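P91 (Metagenome, PDB 4ZI5) hydrolyses phosphotriesters as a promiscuous activity, on the scaffold of an alpha/beta hydrolase of the dienelactone hydrolase family. Local coordinates at residues 99-102 and 103-107; 106-109 and 110-113; 119-122 and 123-126; 189-192 and 193-196. One frame throughout, in Å; residues are numbered along the deposited sequence. Where two conformers were deposited one is given.

Contact 1: 99-102 and 103-107; sequences DRAH and WRRRA
Arg104 N donates to Arg100 O over 2.8 Å, the shortest of four successive backbone bonds that run from Trp103 to Asp99, Arg104 to Arg100, Arg105 to Ala101 and Arg106 to His102. Asp99 takes part twice, because its OD1 also accepts from His102 N at 3.1 Å, a capping bond that meets the oxygen from above the carboxylate plane. His102 reaches further along the helix: with CG anti to the backbone N (chi1 153°), its ring lies beside the Arg106 side chain, and CE1 comes to 3.1 Å from Arg106 NH2. The two planes stand 88° apart, the edge of the His102 ring being presented to one face of the Arg106 guanidinium, which is also held by Asp23 and Met77 O. A water lies 2.7 Å from His102 ND1, is within reach of His102 O, and accepts a weak bond from Arg105 NE. Replacing His102 by alanine is likely to take the ND1 partner from this water and to open a gap beside the Arg106 guanidinium. The Arg105 guanidinium lays one face over His102 CA, 3.6 Å from its NH2. Arg100 NH1 and Arg104 NH2 are like charges 3.7 Å apart, both arginines paired with Glu139, and Arg104 with Asp164 as well, which probably offsets their charges. On the inner side, Arg100 CG touches the edge of the Trp103 ring at CE3, 3.9 Å away. Asp99 is thus the N-cap of helix 100-115, whose first turns pack against helix 132-142 of the alpha/beta hydrolase fold, Trp103 NE1 bonding Thr136 there.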
ATOM      1  N   ASP A  99      11.098  27.135 -11.974  1.00 25.73           N
ATOM      2  CA  ASP A  99      11.095  28.039 -10.828  1.00 23.23           C
ATOM      3  C   ASP A  99      10.279  27.410  -9.714  1.00 21.62           C
ATOM      4  O   ASP A  99       9.103  27.704  -9.543  1.00 18.87           O
ATOM      5  CB  ASP A  99      10.532  29.405 -11.236  1.00 25.17           C
ATOM      6  CG  ASP A  99      10.637  30.453 -10.135  1.00 25.09           C
ATOM      7  OD1 ASP A  99      10.958  30.159  -8.952  1.00 23.16           O
ATOM      8  OD2 ASP A  99      10.379  31.613 -10.490  1.00 28.91           O
ATOM      9  N   ARG A 100      10.940  26.526  -8.973  1.00 20.60           N
ATOM     10  CA  ARG A 100      10.276  25.730  -7.939  1.00 19.88           C
ATOM     11  C   ARG A 100       9.825  26.576  -6.753  1.00 18.91           C
ATOM     12  O   ARG A 100       8.789  26.277  -6.119  1.00 16.97           O
ATOM     13  CB  ARG A 100      11.163  24.552  -7.534  1.00 19.76           C
ATOM     14  CG  ARG A 100      11.271  23.532  -8.662  1.00 21.02           C
ATOM     15  CD  ARG A 100      12.379  22.517  -8.475  1.00 20.75           C
ATOM     16  NE  ARG A 100      12.008  21.540  -7.471  1.00 21.32           N
ATOM     17  CZ  ARG A 100      12.714  20.464  -7.144  1.00 21.72           C
ATOM     18  NH1 ARG A 100      12.240  19.657  -6.194  1.00 20.42           N
ATOM     19  NH2 ARG A 100      13.878  20.180  -7.741  1.00 22.11           N
ATOM     20  N   ALA A 101      10.532  27.678  -6.484  1.00 18.79           N
ATOM     21  CA  ALA A 101      10.073  28.616  -5.473  1.00 18.96           C
ATOM     22  C   ALA A 101       8.696  29.212  -5.825  1.00 19.51           C
ATOM     23  O   ALA A 101       7.818  29.340  -4.960  1.00 19.10           O
ATOM     24  CB  ALA A 101      11.127  29.721  -5.226  1.00 20.18           C
ATOM     25  N   HIS A 102       8.516  29.589  -7.075  1.00 19.63           N
ATOM     26  CA  HIS A 102       7.232  30.101  -7.573  1.00 21.11           C
ATOM     27  C   HIS A 102       6.138  29.029  -7.497  1.00 19.10           C
ATOM     28  O   HIS A 102       5.008  29.284  -7.069  1.00 19.26           O
ATOM     29  CB  HIS A 102       7.412  30.602  -9.013  1.00 24.68           C
ATOM     30  CG  HIS A 102       6.178  30.562  -9.843  1.00 28.63           C
ATOM     31  ND1 HIS A 102       5.206  31.533  -9.768  1.00 33.40           N
ATOM     32  CD2 HIS A 102       5.766  29.677 -10.778  1.00 32.77           C
ATOM     33  CE1 HIS A 102       4.241  31.239 -10.620  1.00 35.33           C
ATOM     34  NE2 HIS A 102       4.553  30.116 -11.244  1.00 34.79           N
ATOM     35  N   TRP A 103       6.494  27.831  -7.916  1.00 17.37           N
ATOM     36  CA  TRP A 103       5.602  26.665  -7.835  1.00 16.36           C
ATOM     37  C   TRP A 103       5.114  26.434  -6.403  1.00 16.01           C
ATOM     38  O   TRP A 103       3.916  26.290  -6.149  1.00 14.79           O
ATOM     39  CB  TRP A 103       6.368  25.478  -8.380  1.00 17.01           C
ATOM     40  CG  TRP A 103       5.636  24.151  -8.481  1.00 16.69           C
ATOM     41  CD1 TRP A 103       4.323  23.882  -8.235  1.00 16.60           C
ATOM     42  CD2 TRP A 103       6.227  22.937  -8.907  1.00 16.64           C
ATOM     43  NE1 TRP A 103       4.064  22.536  -8.457  1.00 16.75           N
ATOM     44  CE2 TRP A 103       5.224  21.936  -8.866  1.00 16.43           C
ATOM     45  CE3 TRP A 103       7.534  22.575  -9.281  1.00 16.46           C
ATOM     46  CZ2 TRP A 103       5.476  20.612  -9.229  1.00 16.75           C
ATOM     47  CZ3 TRP A 103       7.781  21.256  -9.636  1.00 16.51           C
ATOM     48  CH2 TRP A 103       6.762  20.292  -9.602  1.00 16.82           C
ATOM     49  N   ARG A 104       6.051  26.493  -5.470  1.00 14.85           N
ATOM     50  CA  ARG A 104       5.751  26.344  -4.050  1.00 16.39           C
ATOM     51  C   ARG A 104       4.865  27.442  -3.484  1.00 15.87           C
ATOM     52  O   ARG A 104       3.955  27.151  -2.720  1.00 14.61           O
ATOM     53  CB  ARG A 104       7.039  26.196  -3.247  1.00 16.42           C
ATOM     54  CG  ARG A 104       7.714  24.861  -3.521  1.00 16.56           C
ATOM     55  CD  ARG A 104       9.192  24.800  -3.096  1.00 17.68           C
ATOM     56  NE  ARG A 104       9.833  23.525  -3.463  1.00 16.97           N
ATOM     57  CZ  ARG A 104      10.897  22.972  -2.854  1.00 17.71           C
ATOM     58  NH1 ARG A 104      11.487  23.566  -1.808  1.00 18.17           N
ATOM     59  NH2 ARG A 104      11.384  21.802  -3.285  1.00 16.91           N
ATOM     60  N   ARG A 105       5.080  28.684  -3.905  1.00 16.33           N
ATOM     61  CA  ARG A 105       4.230  29.784  -3.456  1.00 17.37           C
ATOM     62  C   ARG A 105       2.815  29.617  -3.958  1.00 15.82           C
ATOM     63  O   ARG A 105       1.872  29.893  -3.233  1.00 16.70           O
ATOM     64  CB  ARG A 105       4.743  31.154  -3.931  1.00 19.85           C
ATOM     65  CG  ARG A 105       5.997  31.648  -3.257  1.00 23.11           C
ATOM     66  CD  ARG A 105       6.207  33.135  -3.570  1.00 24.81           C
ATOM     67  NE  ARG A 105       6.494  33.392  -4.987  1.00 26.32           N
ATOM     68  CZ  ARG A 105       7.689  33.251  -5.568  1.00 28.54           C
ATOM     69  NH1 ARG A 105       8.737  32.799  -4.890  1.00 29.77           N
ATOM     70  NH2 ARG A 105       7.829  33.527  -6.858  1.00 30.43           N
ATOM     71  N   ARG A 106       2.671  29.164  -5.194  1.00 14.88           N
ATOM     72  CA  ARG A 106       1.372  28.934  -5.785  1.00 15.46           C
ATOM     73  C   ARG A 106       0.606  27.832  -5.052  1.00 14.61           C
ATOM     74  O   ARG A 106      -0.610  27.954  -4.812  1.00 14.89           O
ATOM     75  CB  ARG A 106       1.513  28.638  -7.287  1.00 15.92           C
ATOM     76  CG  ARG A 106       0.211  28.616  -8.081  1.00 18.09           C
ATOM     77  CD  ARG A 106      -0.523  29.930  -8.097  1.00 18.60           C
ATOM     78  NE  ARG A 106       0.303  30.996  -8.658  1.00 19.68           N
ATOM     79  CZ  ARG A 106       0.512  31.226  -9.962  1.00 21.76           C
ATOM     80  NH1 ARG A 106      -0.008  30.455 -10.901  1.00 21.35           N
ATOM     81  NH2 ARG A 106       1.288  32.250 -10.322  1.00 23.62           N
ATOM     82  N   ALA A 107       1.313  26.769  -4.675  1.00 14.56           N
ATOM     83  CA  ALA A 107       0.748  25.707  -3.827  1.00 14.61           C
ATOM     84  C   ALA A 107       0.371  26.186  -2.409  1.00 14.73           C
ATOM     85  O   ALA A 107      -0.724  25.896  -1.911  1.00 15.18           O
ATOM     86  CB  ALA A 107       1.708  24.534  -3.744  1.00 14.96           C
TER
HETATM   87  O   HOH W   1       4.420  32.435  -7.358  1.00 30.14           O

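Contact 2: 106-109 and 110-113; sequences RAQA and ALDA
Gln108 NE2 donates to Asp112 OD1 over 2.9 Å, an i to i+4 side-chain bridge on the outer side of helix 100-115, one of the helices packed on the central sheet of the alpha/beta hydrolase fold. The acceptor lies in the amide plane of Gln108, yet the donor comes from above the Asp112 carboxylate plane, the two flat groups being turned 49° apart. A bend at chi2 (66°) swings the glutamine amide along the helix to this position. The amide also passes near Leu111, whose CD2 is 3.9 Å from Gln108 NE2. Beneath the bridge the backbone joins the same pair of residues: Asp112 N donates to Gln108 O at 2.8 Å, nearly along the C=O axis. Leu111 N to Ala107 O and Ala113 N to Ala109 O continue the ladder, whereas Ala110 N to Arg106 O is weak. Ala107, Ala110 and Ala113 line much of the buried side, where strands 15-23 and 42-48 come in close: Ala110 lies on Tyr21, Val46 and Phe48, Leu111 on Val46, and Ala107 on Phe48 and on Leu140 of helix 132-142. Against the backbone, Ala110 CB sits 3.4 Å from Ala107 O, and Ala113 CB sits 3.5 Å from Ala109 O.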
ATOM      1  N   ARG A 106       2.671  29.164  -5.194  1.00 14.88           N
ATOM      2  CA  ARG A 106       1.372  28.934  -5.785  1.00 15.46           C
ATOM      3  C   ARG A 106       0.606  27.832  -5.052  1.00 14.61           C
ATOM      4  O   ARG A 106      -0.610  27.954  -4.812  1.00 14.89           O
ATOM      5  CB  ARG A 106       1.513  28.638  -7.287  1.00 15.92           C
ATOM      6  CG  ARG A 106       0.211  28.616  -8.081  1.00 18.09           C
ATOM      7  CD  ARG A 106      -0.523  29.930  -8.097  1.00 18.60           C
ATOM      8  NE  ARG A 106       0.303  30.996  -8.658  1.00 19.68           N
ATOM      9  CZ  ARG A 106       0.512  31.226  -9.962  1.00 21.76           C
ATOM     10  NH1 ARG A 106      -0.008  30.455 -10.901  1.00 21.35           N
ATOM     11  NH2 ARG A 106       1.288  32.250 -10.322  1.00 23.62           N
ATOM     12  N   ALA A 107       1.313  26.769  -4.675  1.00 14.56           N
ATOM     13  CA  ALA A 107       0.748  25.707  -3.827  1.00 14.61           C
ATOM     14  C   ALA A 107       0.371  26.186  -2.409  1.00 14.73           C
ATOM     15  O   ALA A 107      -0.724  25.896  -1.911  1.00 15.18           O
ATOM     16  CB  ALA A 107       1.708  24.534  -3.744  1.00 14.96           C
ATOM     17  N   GLN A 108       1.275  26.918  -1.760  1.00 14.80           N
ATOM     18  CA  GLN A 108       0.987  27.502  -0.452  1.00 14.65           C
ATOM     19  C   GLN A 108      -0.266  28.404  -0.454  1.00 14.36           C
ATOM     20  O   GLN A 108      -1.042  28.405   0.521  1.00 13.19           O
ATOM     21  CB  GLN A 108       2.192  28.265   0.069  1.00 16.21           C
ATOM     22  CG  GLN A 108       2.017  28.832   1.476  1.00 16.83           C
ATOM     23  CD  GLN A 108       1.892  27.774   2.537  1.00 18.72           C
ATOM     24  OE1 GLN A 108       2.714  26.853   2.607  1.00 18.90           O
ATOM     25  NE2 GLN A 108       0.875  27.891   3.390  1.00 19.08           N
ATOM     26  N   ALA A 109      -0.479  29.143  -1.549  1.00 13.28           N
ATOM     27  CA  ALA A 109      -1.662  30.005  -1.664  1.00 13.65           C
ATOM     28  C   ALA A 109      -2.945  29.170  -1.589  1.00 13.71           C
ATOM     29  O   ALA A 109      -3.891  29.574  -0.910  1.00 13.36           O
ATOM     30  CB  ALA A 109      -1.634  30.850  -2.934  1.00 13.92           C
ATOM     31  N   ALA A 110      -2.936  27.976  -2.205  1.00 13.35           N
ATOM     32  CA  ALA A 110      -4.097  27.058  -2.122  1.00 13.41           C
ATOM     33  C   ALA A 110      -4.285  26.564  -0.687  1.00 13.42           C
ATOM     34  O   ALA A 110      -5.407  26.536  -0.183  1.00 13.67           O
ATOM     35  CB  ALA A 110      -3.938  25.887  -3.092  1.00 13.52           C
ATOM     36  N   LEU A 111      -3.188  26.192  -0.027  1.00 13.02           N
ATOM     37  CA  LEU A 111      -3.263  25.768   1.365  1.00 13.53           C
ATOM     38  C   LEU A 111      -3.790  26.883   2.282  1.00 13.96           C
ATOM     39  O   LEU A 111      -4.663  26.634   3.124  1.00 14.08           O
ATOM     40  CB  LEU A 111      -1.910  25.267   1.864  1.00 13.55           C
ATOM     41  CG  LEU A 111      -1.851  24.774   3.301  1.00 13.50           C
ATOM     42  CD1 LEU A 111      -2.897  23.712   3.599  1.00 14.02           C
ATOM     43  CD2 LEU A 111      -0.442  24.271   3.571  1.00 14.38           C
ATOM     44  N   ASP A 112      -3.318  28.113   2.070  1.00 14.41           N
ATOM     45  CA  ASP A 112      -3.874  29.273   2.795  1.00 15.02           C
ATOM     46  C   ASP A 112      -5.379  29.491   2.513  1.00 14.68           C
ATOM     47  O   ASP A 112      -6.130  29.788   3.428  1.00 14.45           O
ATOM     48  CB  ASP A 112      -3.074  30.543   2.476  1.00 15.35           C
ATOM     49  CG  ASP A 112      -1.652  30.495   3.025  1.00 17.04           C
ATOM     50  OD1 ASP A 112      -1.354  29.693   3.925  1.00 18.80           O
ATOM     51  OD2 ASP A 112      -0.816  31.280   2.585  1.00 19.46           O
ATOM     52  N   ALA A 113      -5.811  29.324   1.271  1.00 14.38           N
ATOM     53  CA  ALA A 113      -7.221  29.449   0.939  1.00 14.91           C
ATOM     54  C   ALA A 113      -8.089  28.367   1.619  1.00 14.61           C
ATOM     55  O   ALA A 113      -9.179  28.639   2.095  1.00 14.47           O
ATOM     56  CB  ALA A 113      -7.411  29.386  -0.563  1.00 15.44           C
TER

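Contact 3: 119-122 and 123-126; sequences EVDG and SKVA
With CG anti to the backbone N (chi1 178°), Asp121 turns its carboxylate forward along the chain, and Ser123 answers with OG placed between its own backbone N and carbonyl carbon (chi1 72°), which brings the hydroxyl up to the acid. Ser123 OG donates to Asp121 OD1 over 2.7 Å, reaching the oxygen on its syn side, tilted out of the carboxylate plane. Ser123 N donates to the same OD1 at 3.0 Å, from the same face of that plane but further above it, which makes an Asx turn. One oxygen therefore takes two bonds from a single residue, fixing the rotation of the carboxylate over the turn. The backbone closes the loop through Lys124 N, which donates to Asp121 O at 2.9 Å; the C=O...donor angle is only 126° and the donor lies well above the carbonyl plane, as part of a type I beta turn from Asp121 to Lys124 that coincides with the Asx turn. Asp121 OD2 faces the aliphatic part of Lys124, with CD 3.5 Å away, as the lysine passes the acid obliquely. Lys124 NZ stays 4.9 Å from Asp121 OD2, too far to pair. Inside the corner Val120 CG1 meets Val125 CG1 at 3.9 Å, the two side chains crossing at about a right angle. Both valines pack on Leu114 of helix 100-115, while the strands on the two sides of the turn, 120-121 and 125-130, each pair in parallel with strand 42-48.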
ATOM      1  N   GLU A 119     -14.963  26.160   8.142  1.00 14.89           N
ATOM      2  CA  GLU A 119     -15.211  24.745   8.342  1.00 15.51           C
ATOM      3  C   GLU A 119     -13.944  23.911   8.565  1.00 15.84           C
ATOM      4  O   GLU A 119     -14.057  22.737   8.918  1.00 17.44           O
ATOM      5  CB  GLU A 119     -15.955  24.159   7.135  1.00 15.23           C
ATOM      6  CG  GLU A 119     -17.308  24.773   6.865  1.00 15.27           C
ATOM      7  CD  GLU A 119     -17.271  25.946   5.901  1.00 15.13           C
ATOM      8  OE1 GLU A 119     -16.185  26.548   5.644  1.00 14.57           O
ATOM      9  OE2 GLU A 119     -18.364  26.286   5.403  1.00 14.44           O
ATOM     10  N   VAL A 120     -12.771  24.498   8.354  1.00 14.90           N
ATOM     11  CA  VAL A 120     -11.492  23.781   8.426  1.00 15.21           C
ATOM     12  C   VAL A 120     -10.830  23.989   9.771  1.00 15.84           C
ATOM     13  O   VAL A 120     -10.626  25.122  10.194  1.00 14.74           O
ATOM     14  CB  VAL A 120     -10.534  24.257   7.302  1.00 15.00           C
ATOM     15  CG1 VAL A 120      -9.144  23.604   7.392  1.00 14.81           C
ATOM     16  CG2 VAL A 120     -11.144  23.940   5.944  1.00 14.89           C
ATOM     17  N   ASP A 121     -10.479  22.864  10.406  1.00 16.57           N
ATOM     18  CA  ASP A 121      -9.559  22.799  11.536  1.00 16.66           C
ATOM     19  C   ASP A 121      -8.139  22.937  10.980  1.00 17.33           C
ATOM     20  O   ASP A 121      -7.576  21.986  10.380  1.00 16.31           O
ATOM     21  CB  ASP A 121      -9.723  21.464  12.233  1.00 17.44           C
ATOM     22  CG  ASP A 121      -8.774  21.277  13.394  1.00 18.20           C
ATOM     23  OD1 ASP A 121      -7.878  22.098  13.605  1.00 18.69           O
ATOM     24  OD2 ASP A 121      -8.982  20.280  14.097  1.00 20.82           O
ATOM     25  N   GLY A 122      -7.563  24.126  11.171  1.00 17.59           N
ATOM     26  CA  GLY A 122      -6.246  24.457  10.615  1.00 18.42           C
ATOM     27  C   GLY A 122      -5.106  23.598  11.128  1.00 18.14           C
ATOM     28  O   GLY A 122      -4.059  23.513  10.474  1.00 18.74           O
ATOM     29  N   SER A 123      -5.310  22.945  12.267  1.00 18.18           N
ATOM     30  CA  SER A 123      -4.311  22.044  12.826  1.00 19.65           C
ATOM     31  C   SER A 123      -4.325  20.678  12.151  1.00 19.57           C
ATOM     32  O   SER A 123      -3.424  19.880  12.394  1.00 20.52           O
ATOM     33  CB  SER A 123      -4.511  21.853  14.342  1.00 20.30           C
ATOM     34  OG  SER A 123      -5.660  21.057  14.641  1.00 18.90           O
ATOM     35  N   LYS A 124      -5.371  20.378  11.376  1.00 17.87           N
ATOM     36  CA  LYS A 124      -5.561  19.061  10.753  1.00 17.82           C
ATOM     37  C   LYS A 124      -5.781  19.239   9.253  1.00 16.43           C
ATOM     38  O   LYS A 124      -6.920  19.131   8.748  1.00 15.87           O
ATOM     39  CB  LYS A 124      -6.753  18.340  11.371  1.00 19.47           C
ATOM     40  CG  LYS A 124      -6.518  17.951  12.845  1.00 23.14           C
ATOM     41  CD  LYS A 124      -7.690  17.143  13.368  1.00 26.84           C
ATOM     42  CE  LYS A 124      -7.558  16.886  14.867  1.00 30.48           C
ATOM     43  NZ  LYS A 124      -8.120  15.545  15.162  1.00 32.82           N
ATOM     44  N   VAL A 125      -4.679  19.471   8.542  1.00 15.41           N
ATOM     45  CA  VAL A 125      -4.753  19.646   7.104  1.00 14.93           C
ATOM     46  C   VAL A 125      -3.838  18.695   6.346  1.00 14.42           C
ATOM     47  O   VAL A 125      -2.799  18.279   6.844  1.00 14.27           O
ATOM     48  CB  VAL A 125      -4.460  21.097   6.705  1.00 15.22           C
ATOM     49  CG1 VAL A 125      -5.618  21.993   7.178  1.00 15.49           C
ATOM     50  CG2 VAL A 125      -3.116  21.556   7.240  1.00 15.57           C
ATOM     51  N   ALA A 126      -4.263  18.326   5.150  1.00 14.68           N
ATOM     52  CA  ALA A 126      -3.504  17.415   4.296  1.00 14.15           C
ATOM     53  C   ALA A 126      -3.618  17.876   2.852  1.00 13.58           C
ATOM     54  O   ALA A 126      -4.344  18.820   2.542  1.00 12.40           O
ATOM     55  CB  ALA A 126      -4.031  15.985   4.431  1.00 14.25           C
TER

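Contact 4: 189-192 and 193-196; sequences KAVM and DEFR
Asp193 faces Lys189 one helical turn back, and the lysine, bent at chi2 and chi4, curls its ammonium over to the carboxylate. Lys189 NZ forms a salt bridge with Asp193 OD2 at 2.8 Å, met on the oxygen's syn lone pair, and a weak bond to OD1. In the conformer given, one of two for Arg196, Asp193 OD1 also makes a salt bridge of 2.8 Å with Arg196 NH1, its hydrogen bond weak at 123°; in that copy the acid stands between two cations. An asparagine at Asp193 would probably leave Lys189 without its salt bridge and Arg196 relying on Asp179 of the second subunit. Glu194 directs its carboxylate away from this network, to a salt bridge with Arg142 and a bond from Glu160 N. Phe195 lies alongside Val191, pointing the same way: Val191 CG1 touches the ring at CZ, 3.4 Å away, and Val191 O sits over one ring face, 3.5 Å from Phe195 CG. The same carbonyl accepts from Phe195 N. Arg196, extended from CG to NE in the conformer given, passes the flank of Met192, its NH1 3.9 Å from Met192 CB, and goes on to pair with Asp179 of the second subunit. Successive i to i+4 backbone bonds, such as Arg196 N to Met192 O, underlie the whole, in the helix of the beta-alpha-beta unit formed by strand 171-177, helix 185-198 and strand 202-207.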
ATOM      1  N   LYS A 189      13.751   5.889  -6.609  1.00 22.69           N
ATOM      2  CA  LYS A 189      14.784   5.467  -5.662  1.00 24.91           C
ATOM      3  C   LYS A 189      15.380   6.670  -4.925  1.00 21.76           C
ATOM      4  O   LYS A 189      15.565   6.620  -3.721  1.00 21.98           O
ATOM      5  CB  LYS A 189      15.891   4.696  -6.403  1.00 27.26           C
ATOM      6  CG  LYS A 189      17.054   4.222  -5.539  1.00 32.38           C
ATOM      7  CD  LYS A 189      16.647   3.072  -4.626  1.00 36.04           C
ATOM      8  CE  LYS A 189      17.848   2.397  -3.958  1.00 38.97           C
ATOM      9  NZ  LYS A 189      18.502   3.231  -2.902  1.00 41.01           N
ATOM     10  N   ALA A 190      15.702   7.732  -5.658  1.00 20.95           N
ATOM     11  CA  ALA A 190      16.266   8.944  -5.048  1.00 20.81           C
ATOM     12  C   ALA A 190      15.302   9.537  -4.023  1.00 20.25           C
ATOM     13  O   ALA A 190      15.694   9.854  -2.901  1.00 18.80           O
ATOM     14  CB  ALA A 190      16.590   9.971  -6.114  1.00 21.54           C
ATOM     15  N   VAL A 191      14.021   9.643  -4.391  1.00 19.11           N
ATOM     16  CA  VAL A 191      13.033  10.218  -3.459  1.00 18.36           C
ATOM     17  C   VAL A 191      12.881   9.357  -2.205  1.00 17.40           C
ATOM     18  O   VAL A 191      12.823   9.863  -1.097  1.00 17.11           O
ATOM     19  CB  VAL A 191      11.681  10.482  -4.165  1.00 18.37           C
ATOM     20  CG1 VAL A 191      10.594  10.892  -3.166  1.00 18.53           C
ATOM     21  CG2 VAL A 191      11.861  11.564  -5.214  1.00 19.17           C
ATOM     22  N   MET A 192      12.793   8.041  -2.380  1.00 17.84           N
ATOM     23  CA  MET A 192      12.685   7.124  -1.247  1.00 18.59           C
ATOM     24  C   MET A 192      13.910   7.268  -0.331  1.00 18.45           C
ATOM     25  O   MET A 192      13.784   7.235   0.889  1.00 19.40           O
ATOM     26  CB  MET A 192      12.487   5.670  -1.732  1.00 20.60           C
ATOM     27  CG  MET A 192      11.039   5.355  -2.107  1.00 22.43           C
ATOM     28  SD  MET A 192      10.803   3.607  -2.594  1.00 28.83           S
ATOM     29  CE  MET A 192      11.168   3.896  -4.293  1.00 25.44           C
ATOM     30  N   ASP A 193      15.079   7.440  -0.933  1.00 18.38           N
ATOM     31  CA  ASP A 193      16.331   7.625  -0.163  1.00 18.82           C
ATOM     32  C   ASP A 193      16.332   8.926   0.643  1.00 17.08           C
ATOM     33  O   ASP A 193      16.871   8.959   1.739  1.00 17.94           O
ATOM     34  CB  ASP A 193      17.531   7.567  -1.097  1.00 19.93           C
ATOM     35  CG  ASP A 193      17.886   6.152  -1.504  1.00 23.85           C
ATOM     36  OD1 ASP A 193      17.407   5.169  -0.858  1.00 26.76           O
ATOM     37  OD2 ASP A 193      18.690   6.006  -2.442  1.00 24.24           O
ATOM     38  N   GLU A 194      15.665   9.965   0.126  1.00 16.09           N
ATOM     39  CA  GLU A 194      15.463  11.217   0.899  1.00 15.73           C
ATOM     40  C   GLU A 194      14.589  10.931   2.098  1.00 15.66           C
ATOM     41  O   GLU A 194      14.901  11.339   3.222  1.00 15.73           O
ATOM     42  CB  GLU A 194      14.800  12.303   0.052  1.00 15.70           C
ATOM     43  CG  GLU A 194      15.627  12.772  -1.131  1.00 16.44           C
ATOM     44  CD  GLU A 194      14.807  13.558  -2.161  1.00 17.92           C
ATOM     45  OE1 GLU A 194      13.607  13.859  -1.927  1.00 19.42           O
ATOM     46  OE2 GLU A 194      15.355  13.881  -3.227  1.00 17.64           O
ATOM     47  N   PHE A 195      13.483  10.205   1.870  1.00 15.35           N
ATOM     48  CA  PHE A 195      12.582   9.857   2.972  1.00 16.70           C
ATOM     49  C   PHE A 195      13.276   9.025   4.054  1.00 18.16           C
ATOM     50  O   PHE A 195      13.075   9.260   5.257  1.00 17.78           O
ATOM     51  CB  PHE A 195      11.362   9.070   2.491  1.00 16.68           C
ATOM     52  CG  PHE A 195      10.488   9.771   1.502  1.00 16.31           C
ATOM     53  CD1 PHE A 195      10.448  11.165   1.379  1.00 16.91           C
ATOM     54  CD2 PHE A 195       9.640   9.018   0.715  1.00 16.61           C
ATOM     55  CE1 PHE A 195       9.604  11.762   0.458  1.00 16.34           C
ATOM     56  CE2 PHE A 195       8.788   9.618  -0.189  1.00 16.38           C
ATOM     57  CZ  PHE A 195       8.764  10.987  -0.308  1.00 16.16           C
ATOM     58  N   ARG A 196      14.079   8.053   3.620  0.50 18.50           N
ATOM     59  CA  ARG A 196      14.886   7.226   4.536  0.50 19.06           C
ATOM     60  C   ARG A 196      15.855   8.067   5.368  0.50 18.84           C
ATOM     61  O   ARG A 196      15.892   7.958   6.601  0.50 18.97           O
ATOM     62  CB  ARG A 196      15.698   6.202   3.748  0.50 19.43           C
ATOM     63  CG  ARG A 196      14.908   5.044   3.169  0.50 20.24           C
ATOM     64  CD  ARG A 196      15.837   3.959   2.616  0.50 21.21           C
ATOM     65  NE  ARG A 196      15.098   2.839   2.069  0.50 19.64           N
ATOM     66  CZ  ARG A 196      14.861   2.663   0.780  0.50 21.28           C
ATOM     67  NH1 ARG A 196      15.309   3.547  -0.106  0.50 22.07           N
ATOM     68  NH2 ARG A 196      14.163   1.611   0.364  0.50 21.22           N
TER

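Overall arrangement
All four contacts are local, each between adjoining segments, and none nests or crosses; contacts 1 and 2 overlap at Arg106 and Ala107 and the others follow in series. Contact 1 opens helix 100-115 at its N-cap, and contact 2 continues it, with centres about 10 Å apart. Contact 3 follows in the chain and closes the tight turn between strands 120-121 and 125-130; it touches contact 2 where Leu111 CD1 lies 4.2 Å from Val125 CG2, tying the helix to the sheet. Contact 4 comes last, its centre about 28 Å from that of contact 3, on the helix that joins strands 171-177 and 202-207, and it reaches the second subunit.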